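Local coordinates for small COPII coat GTPase SAR1 (Encephalitozoon cuniculi, PDB 6VS4), which belongs to the Arf-family small GTPases of the P-loop fold, is named for the COPII coat, and holds guanosine-5'-diphosphate and a magnesium ion in this structure, at residues T53-K58 with G109-V114; T157-Y162 with I188-I193; Q86-G91 with R101-D106. One frame throughout, in Å; residues are numbered along the deposited sequence.

Contact 1: residues T53-K58 with G109-V114; sequences TTLVNK and GIVFIV. With MG (magnesium ion), chain E; GDP (guanosine-5'-diphosphate), chain D.
Leu-55 of helix 52-59 lies over Val-111 and Ile-113 of strand 109-115, within the P-loop nucleotide-binding fold of the Arf family, where this helix packs on one face of the central sheet. The CB of Leu-55 points at the strand, and chi1 (173°) and chi2 (57°) together send CD2, and not CD1, on to it. CD2 makes both contacts across the interface. It meets Ile-113 CD1 at 3.8 Å, the two side chains crossing obliquely, and faces Val-111 CG1 tip to tip at 4.1 Å. Phe-44 and Leu-144, from the strands flanking 109-115, also touch Leu-55, which thus reaches three neighbouring strands.

The first turn of the same helix, where Thr-53 fits the P-loop (Walker A) pattern, serves the ligand. Thr-54 gives GDP O2A two hydrogen bonds, from its backbone N at 2.8 Å and from OG1 at 2.7 Å, while Thr-53 N bonds to GDP O2B at 3.1 Å. The OG1 of Thr-53 lies anti to the carbonyl carbon and binds the magnesium ion at 2.1 Å; GDP O2B and two waters are further ligands, and one of these waters donates to GDP O1A at 2.9 Å.

Contact 2: residues T157-Y162 with I188-I193; sequences TAEADY and IFYVTI. With GDP (guanosine-5'-diphosphate), chain D.
This is a small packing contact, part apolar and part carboxylate against ring, at one border of the central sheet, where the short helix 155-159 meets the end of the outermost strand 186-190. Tyr-190 carries the strand's side of it. Its CB faces Ala-158 CB at 4.1 Å, and the small alanine side chain goes with a close approach of the backbones, the CA atoms of Ala-158 and Tyr-190 being 6.8 Å apart. Glu-159, the residue after Ala-158, adds the polar part. Its chain bends at chi2 (63°), which brings the carboxylate back toward the strand, and OE1 stands 3.5 Å from Tyr-190 CD2. The two side chains cross at about a right angle, with carboxylate and ring planes 66° apart. The other oxygen, OE2, forms a salt bridge with NZ of Lys-165 in helix 162-172, a lysine that also touches Tyr-190, so the charged end of Glu-159 is tied to the neighbouring helix.

In the P-loop fold of small GTPases, the loop after this strand borders the guanine base, and it does so here. Thr-192 CG2 lies 3.2 Å from GDP O6, and Ile-193 N makes a weak bond to the same oxygen at 3.1 Å, bent to 120° at the hydrogen. That N-H is also bonded to Asn-146 OD1, while Thr-192 OG1 is hydrogen-bonded to Asp-149 OD1, an atom that itself binds GDP.

Contact 3: residues Q86-G91 with R101-D106; sequences QVIDLG and RDYFYD
Gln-86 sets its amide against the edge of the Tyr-103 ring. A chi1 of -177° extends CG away from the backbone N and the chain then bends at chi2, which lays CG, CD and NE2 along the CD1-CE1 side of the tyrosine. CD lies in the plane of the ring, 3.4 Å from Tyr-103 CE1, and NE2 comes to 3.3 Å from that same carbon. The amide plane stands 80° from the ring, whose edge CD meets.

Ile-88, two residues along the same strand and on the same side of it, supplies a second touch. Its CD1 makes an off-centre CH-pi contact, 4.2 Å from the centroid of the Tyr-103 ring and 30° off the ring normal, with Tyr-103 CD1 at 3.8 Å. In this P-loop GTPase fold, strand 83-90 leads into the loop that returns to strand 109-115, and the 3-10 segment that includes 101-104 folds back over the strand. Trp-100 meets the Tyr-103 ring edge-to-face, and Thr-75 of strand 75-80 also touches it. Asp-89, consistent with the start of the DxxG motif of small GTPases, forms a salt bridge through OD1 with Lys-52, whose NZ is hydrogen-bonded to GDP.

How the contacts relate
Each contact includes a strand of the same central sheet, and contact 3 is nested in the chain between the two segments of contact 1. These two have centres 13 Å apart and meet through Val-56 CG2 and Val-87 CG2 at 3.8 Å. Contact 1 reaches the phosphates and magnesium ion, contact 2 the O6 of the base. Their centres are 16 Å apart, yet Ile-193 CG2 lies 3.9 Å from Leu-55 CA. In contact 3 Asp-89 touches GDP, while the side chain of Ile-88, which packs on Tyr-103, lies about 9 Å from the magnesium ion; its centre is 26 Å from that of contact 2, across the chain's centre.

Contact 1: residues T53-K58 with G109-V114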
loop_
_atom_site.group_PDB
_atom_site.type_symbol
_atom_site.label_atom_id
_atom_site.label_comp_id
_atom_site.label_asym_id
_atom_site.label_seq_id
_atom_site.Cartn_x
_atom_site.Cartn_y
_atom_site.Cartn_z
ATOM N N THR A 53 14.249 9.114 25.497
ATOM C CA THR A 53 12.932 8.491 25.559
ATOM C C THR A 53 12.328 8.348 24.167
ATOM O O THR A 53 11.668 7.345 23.866
ATOM C CB THR A 53 12.017 9.315 26.465
ATOM O OG1 THR A 53 12.505 9.267 27.811
ATOM C CG2 THR A 53 10.598 8.785 26.422
ATOM N N THR A 54 12.574 9.332 23.300
ATOM C CA THR A 54 12.099 9.262 21.923
ATOM C C THR A 54 12.706 8.072 21.190
ATOM O O THR A 54 12.001 7.349 20.476
ATOM C CB THR A 54 12.428 10.569 21.196
ATOM O OG1 THR A 54 11.796 11.666 21.870
ATOM C CG2 THR A 54 11.946 10.525 19.761
ATOM N N LEU A 55 14.010 7.845 21.366
ATOM C CA LEU A 55 14.668 6.730 20.694
ATOM C C LEU A 55 14.136 5.392 21.188
ATOM O O LEU A 55 13.859 4.492 20.383
ATOM C CB LEU A 55 16.182 6.804 20.898
ATOM C CG LEU A 55 16.957 5.586 20.370
ATOM C CD1 LEU A 55 16.698 5.350 18.880
ATOM C CD2 LEU A 55 18.444 5.738 20.640
ATOM N N VAL A 56 13.990 5.237 22.506
ATOM C CA VAL A 56 13.549 3.953 23.035
ATOM C C VAL A 56 12.105 3.680 22.632
ATOM O O VAL A 56 11.741 2.541 22.310
ATOM C CB VAL A 56 13.759 3.908 24.559
ATOM C CG1 VAL A 56 13.190 2.634 25.140
ATOM C CG2 VAL A 56 15.255 3.998 24.873
ATOM N N ASN A 57 11.271 4.723 22.602
ATOM C CA ASN A 57 9.920 4.572 22.078
ATOM C C ASN A 57 9.939 4.181 20.608
ATOM O O ASN A 57 9.027 3.494 20.135
ATOM C CB ASN A 57 9.123 5.860 22.282
ATOM C CG ASN A 57 8.756 6.088 23.731
ATOM O OD1 ASN A 57 8.851 5.176 24.553
ATOM N ND2 ASN A 57 8.326 7.306 24.054
ATOM N N LYS A 58 10.970 4.598 19.874
ATOM C CA LYS A 58 11.079 4.227 18.471
ATOM C C LYS A 58 11.407 2.747 18.307
ATOM O O LYS A 58 10.950 2.117 17.349
ATOM C CB LYS A 58 12.146 5.097 17.801
ATOM C CG LYS A 58 12.091 5.133 16.291
ATOM C CD LYS A 58 13.088 6.131 15.716
ATOM C CE LYS A 58 12.610 6.639 14.355
ATOM N NZ LYS A 58 11.411 7.540 14.515
ATOM N N GLY A 109 26.773 -2.234 26.706
ATOM C CA GLY A 109 26.998 -1.185 25.731
ATOM C C GLY A 109 26.281 0.077 26.142
ATOM O O GLY A 109 25.348 0.052 26.949
ATOM N N ILE A 110 26.725 1.186 25.569
ATOM C CA ILE A 110 26.192 2.498 25.898
ATOM C C ILE A 110 25.778 3.208 24.619
ATOM O O ILE A 110 26.502 3.183 23.617
ATOM C CB ILE A 110 27.217 3.333 26.697
ATOM C CG1 ILE A 110 27.383 2.732 28.094
ATOM C CG2 ILE A 110 26.790 4.795 26.756
ATOM C CD1 ILE A 110 28.630 3.151 28.804
ATOM N N VAL A 111 24.600 3.820 24.654
ATOM C CA VAL A 111 24.155 4.761 23.639
ATOM C C VAL A 111 24.110 6.135 24.298
ATOM O O VAL A 111 23.272 6.391 25.171
ATOM C CB VAL A 111 22.796 4.355 23.054
ATOM C CG1 VAL A 111 22.330 5.348 22.008
ATOM C CG2 VAL A 111 22.901 2.975 22.461
ATOM N N PHE A 112 25.022 7.013 23.897
ATOM C CA PHE A 112 25.113 8.359 24.439
ATOM C C PHE A 112 24.568 9.338 23.404
ATOM O O PHE A 112 25.052 9.372 22.266
ATOM C CB PHE A 112 26.556 8.706 24.806
ATOM C CG PHE A 112 26.685 9.968 25.609
ATOM C CD1 PHE A 112 26.776 11.200 24.983
ATOM C CD2 PHE A 112 26.712 9.925 26.993
ATOM C CE1 PHE A 112 26.896 12.371 25.729
ATOM C CE2 PHE A 112 26.829 11.092 27.743
ATOM C CZ PHE A 112 26.922 12.313 27.110
ATOM N N ILE A 113 23.564 10.122 23.796
ATOM C CA ILE A 113 22.823 10.985 22.882
ATOM C C ILE A 113 23.077 12.446 23.233
ATOM O O ILE A 113 22.986 12.835 24.405
ATOM C CB ILE A 113 21.321 10.666 22.923
ATOM C CG1 ILE A 113 21.105 9.178 22.626
ATOM C CG2 ILE A 113 20.583 11.516 21.918
ATOM C CD1 ILE A 113 19.643 8.769 22.510
ATOM N N VAL A 114 23.361 13.261 22.213
ATOM C CA VAL A 114 23.627 14.686 22.372
ATOM C C VAL A 114 22.674 15.479 21.484
ATOM O O VAL A 114 22.482 15.144 20.310
ATOM C CB VAL A 114 25.092 15.030 22.023
ATOM C CG1 VAL A 114 25.338 16.547 22.109
ATOM C CG2 VAL A 114 26.051 14.272 22.914
HETATM MG MG MG E . 13.209 10.668 29.252
HETATM P PB GDP D . 14.929 12.863 27.029
HETATM O O1B GDP D . 14.917 13.850 28.211
HETATM O O2B GDP D . 14.202 11.588 27.341
HETATM O O3B GDP D . 16.381 12.665 26.590
HETATM O O3A GDP D . 14.230 13.594 25.804
HETATM P PA GDP D . 12.992 13.249 24.874
HETATM O O1A GDP D . 11.739 13.473 25.706
HETATM O O2A GDP D . 13.136 11.919 24.248
HETATM O "O5'" GDP D . 13.000 14.401 23.768
HETATM C "C5'" GDP D . 12.794 15.800 24.054
HETATM C "C4'" GDP D . 12.218 16.478 22.836
HETATM O "O4'" GDP D . 13.172 16.412 21.752
HETATM C "C3'" GDP D . 10.906 15.886 22.309
HETATM O "O3'" GDP D . 9.938 16.898 22.057
HETATM C "C2'" GDP D . 11.331 15.179 21.017
HETATM O "O2'" GDP D . 10.283 15.191 20.057
HETATM C "C1'" GDP D . 12.480 16.074 20.567
HETATM N N9 GDP D . 13.423 15.431 19.639
HETATM C C8 GDP D . 14.068 14.230 19.785
HETATM N N7 GDP D . 14.837 13.931 18.764
HETATM C C5 GDP D . 14.681 14.996 17.891
HETATM C C6 GDP D . 15.223 15.240 16.583
HETATM O O6 GDP D . 16.021 14.540 15.964
HETATM N N1 GDP D . 14.769 16.426 16.043
HETATM C C2 GDP D . 13.923 17.302 16.668
HETATM N N2 GDP D . 13.598 18.411 15.999
HETATM N N3 GDP D . 13.419 17.096 17.882
HETATM C C4 GDP D . 13.821 15.930 18.423
HETATM O O HOH W 1 15.086 10.109 29.479
HETATM O O HOH W 2 12.063 11.956 28.213
#

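Contact 2: residues T157-Y162 with I188-I193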
loop_
_atom_site.group_PDB
_atom_site.type_symbol
_atom_site.label_atom_id
_atom_site.label_comp_id
_atom_site.label_asym_id
_atom_site.label_seq_id
_atom_site.Cartn_x
_atom_site.Cartn_y
_atom_site.Cartn_z
ATOM N N THR A 157 24.593 15.596 4.537
ATOM C CA THR A 157 25.263 16.895 4.573
ATOM C C THR A 157 25.990 17.114 5.895
ATOM O O THR A 157 27.013 17.804 5.925
ATOM C CB THR A 157 24.272 18.034 4.318
ATOM O OG1 THR A 157 23.320 18.113 5.382
ATOM C CG2 THR A 157 23.526 17.801 3.020
ATOM N N ALA A 158 25.504 16.513 6.986
ATOM C CA ALA A 158 26.220 16.595 8.255
ATOM C C ALA A 158 27.563 15.882 8.174
ATOM O O ALA A 158 28.569 16.377 8.697
ATOM C CB ALA A 158 25.371 16.012 9.382
ATOM N N GLU A 159 27.601 14.724 7.506
ATOM C CA GLU A 159 28.836 13.954 7.414
ATOM C C GLU A 159 29.897 14.696 6.611
ATOM O O GLU A 159 31.095 14.466 6.803
ATOM C CB GLU A 159 28.554 12.589 6.789
ATOM C CG GLU A 159 29.689 11.592 6.937
ATOM C CD GLU A 159 29.965 11.259 8.390
ATOM O OE1 GLU A 159 28.991 11.137 9.161
ATOM O OE2 GLU A 159 31.150 11.117 8.763
ATOM N N ALA A 160 29.477 15.572 5.700
ATOM C CA ALA A 160 30.387 16.358 4.883
ATOM C C ALA A 160 30.783 17.684 5.527
ATOM O O ALA A 160 31.656 18.376 4.992
ATOM C CB ALA A 160 29.750 16.630 3.513
ATOM N N ASP A 161 30.164 18.052 6.649
ATOM C CA ASP A 161 30.420 19.331 7.318
ATOM C C ASP A 161 31.555 19.160 8.330
ATOM O O ASP A 161 31.361 19.181 9.548
ATOM C CB ASP A 161 29.141 19.843 7.975
ATOM C CG ASP A 161 29.260 21.284 8.457
ATOM O OD1 ASP A 161 30.360 21.867 8.354
ATOM O OD2 ASP A 161 28.244 21.842 8.935
ATOM N N TYR A 162 32.769 18.981 7.792
ATOM C CA TYR A 162 33.901 18.625 8.644
ATOM C C TYR A 162 34.213 19.709 9.671
ATOM O O TYR A 162 34.687 19.392 10.769
ATOM C CB TYR A 162 35.134 18.296 7.797
ATOM C CG TYR A 162 35.704 19.426 6.973
ATOM C CD1 TYR A 162 36.635 20.304 7.518
ATOM C CD2 TYR A 162 35.346 19.595 5.638
ATOM C CE1 TYR A 162 37.177 21.333 6.771
ATOM C CE2 TYR A 162 35.887 20.630 4.877
ATOM C CZ TYR A 162 36.802 21.494 5.453
ATOM O OH TYR A 162 37.352 22.524 4.722
ATOM N N ILE A 188 30.935 8.035 16.564
ATOM C CA ILE A 188 29.959 9.119 16.524
ATOM C C ILE A 188 29.089 8.971 15.285
ATOM O O ILE A 188 29.598 8.771 14.175
ATOM C CB ILE A 188 30.664 10.488 16.542
ATOM C CG1 ILE A 188 31.499 10.638 17.812
ATOM C CG2 ILE A 188 29.662 11.627 16.453
ATOM C CD1 ILE A 188 32.425 11.842 17.774
ATOM N N PHE A 189 27.778 9.077 15.466
ATOM C CA PHE A 189 26.838 9.061 14.355
ATOM C C PHE A 189 25.968 10.311 14.407
ATOM O O PHE A 189 25.667 10.830 15.485
ATOM C CB PHE A 189 25.952 7.805 14.381
ATOM C CG PHE A 189 26.699 6.517 14.131
ATOM C CD1 PHE A 189 27.433 5.916 15.140
ATOM C CD2 PHE A 189 26.644 5.898 12.886
ATOM C CE1 PHE A 189 28.108 4.731 14.913
ATOM C CE2 PHE A 189 27.320 4.711 12.649
ATOM C CZ PHE A 189 28.050 4.123 13.666
ATOM N N TYR A 190 25.574 10.791 13.232
ATOM C CA TYR A 190 24.781 12.008 13.093
ATOM C C TYR A 190 23.398 11.626 12.584
ATOM O O TYR A 190 23.269 11.043 11.501
ATOM C CB TYR A 190 25.476 13.009 12.164
ATOM C CG TYR A 190 26.888 13.296 12.617
ATOM C CD1 TYR A 190 27.160 14.358 13.465
ATOM C CD2 TYR A 190 27.941 12.476 12.233
ATOM C CE1 TYR A 190 28.444 14.613 13.903
ATOM C CE2 TYR A 190 29.217 12.712 12.666
ATOM C CZ TYR A 190 29.470 13.787 13.501
ATOM O OH TYR A 190 30.752 14.025 13.930
ATOM N N VAL A 191 22.372 11.922 13.383
ATOM C CA VAL A 191 21.031 11.399 13.164
ATOM C C VAL A 191 19.993 12.470 13.478
ATOM O O VAL A 191 20.266 13.462 14.157
ATOM C CB VAL A 191 20.761 10.142 14.028
ATOM C CG1 VAL A 191 21.707 8.999 13.660
ATOM C CG2 VAL A 191 20.891 10.479 15.503
ATOM N N THR A 192 18.785 12.251 12.961
ATOM C CA THR A 192 17.561 12.923 13.401
ATOM C C THR A 192 16.617 11.799 13.810
ATOM O O THR A 192 16.030 11.127 12.956
ATOM C CB THR A 192 16.928 13.802 12.323
ATOM O OG1 THR A 192 17.743 14.953 12.086
ATOM C CG2 THR A 192 15.551 14.266 12.764
ATOM N N ILE A 193 16.500 11.584 15.120
ATOM C CA ILE A 193 15.788 10.419 15.621
ATOM C C ILE A 193 14.304 10.513 15.297
ATOM O O ILE A 193 13.647 9.490 15.086
ATOM C CB ILE A 193 16.061 10.272 17.127
ATOM C CG1 ILE A 193 17.504 9.808 17.329
ATOM C CG2 ILE A 193 15.089 9.291 17.776
ATOM C CD1 ILE A 193 17.964 9.788 18.771
HETATM P PB GDP D . 14.929 12.863 27.029
HETATM O O1B GDP D . 14.917 13.850 28.211
HETATM O O2B GDP D . 14.202 11.588 27.341
HETATM O O3B GDP D . 16.381 12.665 26.590
HETATM O O3A GDP D . 14.230 13.594 25.804
HETATM P PA GDP D . 12.992 13.249 24.874
HETATM O O1A GDP D . 11.739 13.473 25.706
HETATM O O2A GDP D . 13.136 11.919 24.248
HETATM O "O5'" GDP D . 13.000 14.401 23.768
HETATM C "C5'" GDP D . 12.794 15.800 24.054
HETATM C "C4'" GDP D . 12.218 16.478 22.836
HETATM O "O4'" GDP D . 13.172 16.412 21.752
HETATM C "C3'" GDP D . 10.906 15.886 22.309
HETATM O "O3'" GDP D . 9.938 16.898 22.057
HETATM C "C2'" GDP D . 11.331 15.179 21.017
HETATM O "O2'" GDP D . 10.283 15.191 20.057
HETATM C "C1'" GDP D . 12.480 16.074 20.567
HETATM N N9 GDP D . 13.423 15.431 19.639
HETATM C C8 GDP D . 14.068 14.230 19.785
HETATM N N7 GDP D . 14.837 13.931 18.764
HETATM C C5 GDP D . 14.681 14.996 17.891
HETATM C C6 GDP D . 15.223 15.240 16.583
HETATM O O6 GDP D . 16.021 14.540 15.964
HETATM N N1 GDP D . 14.769 16.426 16.043
HETATM C C2 GDP D . 13.923 17.302 16.668
HETATM N N2 GDP D . 13.598 18.411 15.999
HETATM N N3 GDP D . 13.419 17.096 17.882
HETATM C C4 GDP D . 13.821 15.930 18.423
#

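Contact 3: residues Q86-G91 with R101-D106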
loop_
_atom_site.group_PDB
_atom_site.type_symbol
_atom_site.label_atom_id
_atom_site.label_comp_id
_atom_site.label_asym_id
_atom_site.label_seq_id
_atom_site.Cartn_x
_atom_site.Cartn_y
_atom_site.Cartn_z
ATOM N N GLN A 86 18.174 0.489 29.653
ATOM C CA GLN A 86 18.167 1.303 30.861
ATOM C C GLN A 86 18.446 2.743 30.441
ATOM O O GLN A 86 19.521 3.039 29.907
ATOM C CB GLN A 86 19.217 0.801 31.851
ATOM C CG GLN A 86 19.258 1.542 33.179
ATOM C CD GLN A 86 18.202 1.048 34.156
ATOM O OE1 GLN A 86 18.135 -0.144 34.469
ATOM N NE2 GLN A 86 17.368 1.965 34.638
ATOM N N VAL A 87 17.480 3.630 30.668
ATOM C CA VAL A 87 17.593 5.031 30.271
ATOM C C VAL A 87 17.878 5.869 31.510
ATOM O O VAL A 87 17.208 5.712 32.536
ATOM C CB VAL A 87 16.312 5.508 29.572
ATOM C CG1 VAL A 87 16.537 6.867 28.934
ATOM C CG2 VAL A 87 15.852 4.486 28.549
ATOM N N ILE A 88 18.866 6.761 31.424
ATOM C CA ILE A 88 19.231 7.623 32.546
ATOM C C ILE A 88 19.414 9.051 32.054
ATOM O O ILE A 88 20.268 9.312 31.195
ATOM C CB ILE A 88 20.510 7.153 33.255
ATOM C CG1 ILE A 88 20.394 5.691 33.685
ATOM C CG2 ILE A 88 20.776 8.028 34.461
ATOM C CD1 ILE A 88 21.662 5.146 34.298
ATOM N N ASP A 89 18.651 9.977 32.630
ATOM C CA ASP A 89 18.849 11.401 32.382
ATOM C C ASP A 89 20.018 11.849 33.254
ATOM O O ASP A 89 19.890 11.931 34.479
ATOM C CB ASP A 89 17.583 12.193 32.702
ATOM C CG ASP A 89 16.501 12.027 31.642
ATOM O OD1 ASP A 89 16.829 11.665 30.498
ATOM O OD2 ASP A 89 15.315 12.269 31.952
ATOM N N LEU A 90 21.162 12.133 32.636
ATOM C CA LEU A 90 22.301 12.561 33.429
ATOM C C LEU A 90 22.185 14.043 33.787
ATOM O O LEU A 90 21.350 14.781 33.256
ATOM C CB LEU A 90 23.600 12.288 32.670
ATOM C CG LEU A 90 23.893 10.806 32.405
ATOM C CD1 LEU A 90 25.301 10.620 31.874
ATOM C CD2 LEU A 90 23.686 9.974 33.668
ATOM N N GLY A 91 23.078 14.492 34.659
ATOM C CA GLY A 91 23.098 15.888 35.043
ATOM C C GLY A 91 24.454 16.530 34.856
ATOM O O GLY A 91 24.575 17.578 34.218
ATOM N N ARG A 101 26.754 3.995 40.039
ATOM C CA ARG A 101 27.781 3.008 39.717
ATOM C C ARG A 101 27.172 1.627 39.479
ATOM O O ARG A 101 27.631 0.881 38.606
ATOM C CB ARG A 101 28.839 2.991 40.827
ATOM C CG ARG A 101 28.869 1.764 41.723
ATOM C CD ARG A 101 29.119 2.148 43.188
ATOM N NE ARG A 101 28.078 3.036 43.698
ATOM C CZ ARG A 101 27.145 2.669 44.574
ATOM N NH1 ARG A 101 26.230 3.541 44.974
ATOM N NH2 ARG A 101 27.129 1.434 45.060
ATOM N N ASP A 102 26.114 1.286 40.219
ATOM C CA ASP A 102 25.509 -0.034 40.083
ATOM C C ASP A 102 24.954 -0.256 38.681
ATOM O O ASP A 102 24.930 -1.394 38.196
ATOM C CB ASP A 102 24.408 -0.216 41.128
ATOM C CG ASP A 102 24.958 -0.342 42.532
ATOM O OD1 ASP A 102 26.133 -0.741 42.672
ATOM O OD2 ASP A 102 24.215 -0.047 43.494
ATOM N N TYR A 103 24.511 0.814 38.012
ATOM C CA TYR A 103 23.959 0.680 36.669
ATOM C C TYR A 103 25.003 0.268 35.639
ATOM O O TYR A 103 24.634 -0.162 34.542
ATOM C CB TYR A 103 23.314 1.996 36.229
ATOM C CG TYR A 103 22.020 2.314 36.935
ATOM C CD1 TYR A 103 20.804 2.018 36.342
ATOM C CD2 TYR A 103 22.011 2.890 38.200
ATOM C CE1 TYR A 103 19.609 2.292 36.977
ATOM C CE2 TYR A 103 20.817 3.175 38.846
ATOM C CZ TYR A 103 19.618 2.871 38.225
ATOM O OH TYR A 103 18.414 3.137 38.840
ATOM N N PHE A 104 26.288 0.397 35.954
ATOM C CA PHE A 104 27.342 0.023 35.023
ATOM C C PHE A 104 27.945 -1.344 35.328
ATOM O O PHE A 104 28.902 -1.748 34.659
ATOM C CB PHE A 104 28.433 1.098 35.004
ATOM C CG PHE A 104 27.951 2.442 34.505
ATOM C CD1 PHE A 104 27.265 3.310 35.346
ATOM C CD2 PHE A 104 28.163 2.829 33.191
ATOM C CE1 PHE A 104 26.819 4.541 34.891
ATOM C CE2 PHE A 104 27.717 4.063 32.729
ATOM C CZ PHE A 104 27.041 4.915 33.577
ATOM N N TYR A 105 27.419 -2.060 36.322
ATOM C CA TYR A 105 27.820 -3.443 36.543
ATOM C C TYR A 105 27.217 -4.323 35.456
ATOM O O TYR A 105 26.010 -4.269 35.203
ATOM C CB TYR A 105 27.374 -3.923 37.924
ATOM N N ASP A 106 28.063 -5.127 34.809
ATOM C CA ASP A 106 27.643 -6.007 33.710
ATOM C C ASP A 106 26.917 -5.228 32.613
ATOM O O ASP A 106 26.035 -5.750 31.928
ATOM C CB ASP A 106 26.782 -7.164 34.227
ATOM C CG ASP A 106 26.824 -8.377 33.314
ATOM O OD1 ASP A 106 27.588 -8.364 32.326
ATOM O OD2 ASP A 106 26.096 -9.351 33.588
#